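Local coordinates for nicking enzyme (Staphylococcus aureus, PDB 4HT4), which probably nicks plasmid DNA as a conjugative relaxase, a step in the transfer of antibiotic resistance between staphylococci, at residues E50-P54 / S111-V117. The protein carries 1 engineered substitution. Sequence-based numbering, arbitrary orientation.
Sequences EILLP and SNEGMIV
The ring of Pro54 lies with one face against the carbonyl groups of the loop 111-117. Met115 O and Ser111 O both sit over this face, Met115 O 3.5 Å from Pro54 CD and Ser111 O nearer CB. Gly114 O comes obliquely on the same side, toward CG and CB. At the ring's edge, Ile116 CG1 meets Pro54 CD at 3.9 Å. This loop leads from helix 96-108 into strand 117-122 of the five-stranded antiparallel sheet of the N-terminal MobA/MobL-family relaxase domain. Residues 50-52 end the outer strand 48-52 of that sheet.

Leu52 and Val117 form an antiparallel hydrogen-bonded pair. Leu52 N donates to Val117 O at 2.9 Å, and Val117 N donates to Leu52 O at 3.0 Å. Both bonds are nearly straight (166° and 172°). Next to Val117, Ile116 N bonds to Thr136 OG1, so the end of the loop is tied to strand 130-136 through Ile116 and to strand 48-52 through Val117. Strand 117-122 ends at His122, which binds nickel with His130 and His132.

The side chains divide between the two sides of the sheet. Leu52 CD1 packs on Val117 CB at 3.8 Å. Leu52 and Val117 both touch Ala107 of helix 96-108, while Ile51 and Ile116, on the other side, share Leu67 of helix 64-74. Ile116 places CG2 anti to its backbone N (chi1 -61°, CG1 beside that N). Ile116 CG2 closes a triangle of methyls with Leu53 CD2, 3.7 Å from it, and Ile51 CG2, 3.9 Å from it.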
ATOM      1  N   GLU A  50      -5.691  -7.337  -3.355  1.00 65.09           N
ATOM      2  CA  GLU A  50      -4.663  -8.360  -3.221  1.00 74.43           C
ATOM      3  C   GLU A  50      -3.643  -7.968  -2.159  1.00 69.35           C
ATOM      4  O   GLU A  50      -3.328  -6.790  -1.990  1.00 66.29           O
ATOM      5  CB  GLU A  50      -3.956  -8.585  -4.560  1.00 68.64           C
ATOM      6  CG  GLU A  50      -2.957  -9.731  -4.549  1.00 71.64           C
ATOM      7  CD  GLU A  50      -2.140  -9.804  -5.822  1.00 73.07           C
ATOM      8  OE1 GLU A  50      -2.337  -8.943  -6.705  1.00 84.91           O
ATOM      9  OE2 GLU A  50      -1.300 -10.719  -5.941  1.00 73.85           O
ATOM     10  N   ILE A  51      -3.135  -8.963  -1.439  1.00 71.50           N
ATOM     11  CA  ILE A  51      -2.054  -8.747  -0.489  1.00 70.47           C
ATOM     12  C   ILE A  51      -0.774  -9.404  -0.990  1.00 72.84           C
ATOM     13  O   ILE A  51      -0.731 -10.614  -1.213  1.00 72.91           O
ATOM     14  CB  ILE A  51      -2.389  -9.301   0.900  1.00 62.82           C
ATOM     15  CG1 ILE A  51      -3.586  -8.561   1.493  1.00 63.28           C
ATOM     16  CG2 ILE A  51      -1.186  -9.179   1.821  1.00 60.28           C
ATOM     17  CD1 ILE A  51      -3.901  -8.970   2.908  1.00 79.48           C
ATOM     18  N   LEU A  52       0.267  -8.598  -1.159  1.00 60.92           N
ATOM     19  CA  LEU A  52       1.530  -9.086  -1.692  1.00 69.17           C
ATOM     20  C   LEU A  52       2.583  -9.194  -0.594  1.00 72.09           C
ATOM     21  O   LEU A  52       2.786  -8.258   0.180  1.00 65.05           O
ATOM     22  CB  LEU A  52       2.014  -8.173  -2.817  1.00 68.30           C
ATOM     23  CG  LEU A  52       0.915  -7.763  -3.798  1.00 65.93           C
ATOM     24  CD1 LEU A  52       0.491  -6.322  -3.558  1.00 69.74           C
ATOM     25  CD2 LEU A  52       1.360  -7.967  -5.233  1.00 73.04           C
ATOM     26  N   LEU A  53       3.251 -10.342  -0.538  1.00 78.38           N
ATOM     27  CA  LEU A  53       4.204 -10.630   0.527  1.00 69.59           C
ATOM     28  C   LEU A  53       5.644 -10.647   0.025  1.00 75.72           C
ATOM     29  O   LEU A  53       5.894 -10.903  -1.152  1.00 83.15           O
ATOM     30  CB  LEU A  53       3.882 -11.983   1.162  1.00 77.64           C
ATOM     31  CG  LEU A  53       2.456 -12.210   1.651  1.00 78.52           C
ATOM     32  CD1 LEU A  53       2.372 -13.543   2.369  1.00 69.84           C
ATOM     33  CD2 LEU A  53       2.016 -11.077   2.557  1.00 72.73           C
ATOM     34  N   PRO A  54       6.601 -10.375   0.927  1.00 77.24           N
ATOM     35  CA  PRO A  54       8.022 -10.524   0.600  1.00 82.51           C
ATOM     36  C   PRO A  54       8.421 -11.996   0.527  1.00 88.30           C
ATOM     37  O   PRO A  54       7.564 -12.872   0.660  1.00 76.12           O
ATOM     38  CB  PRO A  54       8.725  -9.835   1.773  1.00 83.61           C
ATOM     39  CG  PRO A  54       7.749  -9.920   2.898  1.00 72.89           C
ATOM     40  CD  PRO A  54       6.400  -9.789   2.264  1.00 75.70           C
ATOM     41  N   SER A 111       7.228  -4.878  -2.064  1.00 69.51           N
ATOM     42  CA  SER A 111       7.331  -6.112  -1.295  1.00 73.69           C
ATOM     43  C   SER A 111       8.701  -6.756  -1.484  1.00 79.56           C
ATOM     44  O   SER A 111       9.050  -7.712  -0.792  1.00 81.84           O
ATOM     45  CB  SER A 111       6.226  -7.093  -1.692  1.00 66.94           C
ATOM     46  OG  SER A 111       6.387  -7.538  -3.027  1.00 71.55           O
ATOM     47  N   ASN A 112       9.472  -6.225  -2.427  1.00 80.19           N
ATOM     48  CA  ASN A 112      10.825  -6.701  -2.677  1.00 82.55           C
ATOM     49  C   ASN A 112      11.841  -6.017  -1.772  1.00 79.01           C
ATOM     50  O   ASN A 112      13.038  -6.292  -1.849  1.00 95.34           O
ATOM     51  CB  ASN A 112      11.201  -6.467  -4.140  1.00 81.49           C
ATOM     52  CG  ASN A 112      11.282  -7.754  -4.932  1.00 97.17           C
ATOM     53  OD1 ASN A 112      12.371  -8.260  -5.204  1.00 96.26           O
ATOM     54  ND2 ASN A 112      10.126  -8.294  -5.304  1.00 98.44           N
ATOM     55  N   GLU A 113      11.359  -5.127  -0.912  1.00 72.75           N
ATOM     56  CA  GLU A 113      12.242  -4.307  -0.081  1.00 79.48           C
ATOM     57  C   GLU A 113      12.426  -4.568   1.440  1.00 75.88           C
ATOM     58  O   GLU A 113      13.370  -4.018   2.005  1.00 89.06           O
ATOM     59  CB  GLU A 113      11.947  -2.819  -0.316  1.00 71.81           C
ATOM     60  CG  GLU A 113      12.227  -2.363  -1.740  1.00 69.24           C
ATOM     61  CD  GLU A 113      12.051  -0.868  -1.921  1.00 74.96           C
ATOM     62  OE1 GLU A 113      11.360  -0.464  -2.879  1.00 69.20           O
ATOM     63  OE2 GLU A 113      12.610  -0.100  -1.110  1.00 69.86           O
ATOM     64  N   GLY A 114      11.589  -5.356   2.129  1.00 71.10           N
ATOM     65  CA  GLY A 114      10.426  -6.053   1.615  1.00 68.66           C
ATOM     66  C   GLY A 114       9.241  -5.926   2.549  1.00 78.83           C
ATOM     67  O   GLY A 114       9.169  -6.597   3.578  1.00 64.42           O
HETATM   68  N   MSE A 115       8.309  -5.055   2.180  1.00 78.73           N
HETATM   69  CA  MSE A 115       7.146  -4.769   3.006  1.00 66.10           C
HETATM   70  C   MSE A 115       5.986  -5.679   2.625  1.00 68.10           C
HETATM   71  O   MSE A 115       6.054  -6.412   1.639  1.00 66.05           O
HETATM   72  CB  MSE A 115       6.732  -3.308   2.823  1.00 65.20           C
HETATM   73  CG  MSE A 115       7.832  -2.439   2.234  1.00 73.47           C
HETATM   74 SE   MSE A 115       7.205  -0.719   1.568  1.00102.59          SE
HETATM   75  CE  MSE A 115       6.845   0.148   3.264  1.00 64.14           C
ATOM     76  N   ILE A 116       4.922  -5.634   3.419  1.00 69.36           N
ATOM     77  CA  ILE A 116       3.680  -6.300   3.060  1.00 62.55           C
ATOM     78  C   ILE A 116       2.724  -5.255   2.505  1.00 62.26           C
ATOM     79  O   ILE A 116       2.444  -4.251   3.161  1.00 64.37           O
ATOM     80  CB  ILE A 116       3.034  -6.997   4.265  1.00 72.34           C
ATOM     81  CG1 ILE A 116       3.970  -8.068   4.829  1.00 72.10           C
ATOM     82  CG2 ILE A 116       1.701  -7.611   3.867  1.00 60.87           C
ATOM     83  CD1 ILE A 116       3.377  -8.852   5.974  1.00 61.92           C
ATOM     84  N   VAL A 117       2.230  -5.488   1.295  1.00 59.41           N
ATOM     85  CA  VAL A 117       1.419  -4.495   0.605  1.00 60.17           C
ATOM     86  C   VAL A 117      -0.029  -4.935   0.433  1.00 56.83           C
ATOM     87  O   VAL A 117      -0.309  -5.966  -0.180  1.00 55.63           O
ATOM     88  CB  VAL A 117       2.004  -4.163  -0.777  1.00 55.25           C
ATOM     89  CG1 VAL A 117       1.200  -3.057  -1.438  1.00 52.17           C
ATOM     90  CG2 VAL A 117       3.463  -3.761  -0.647  1.00 48.86           C
TER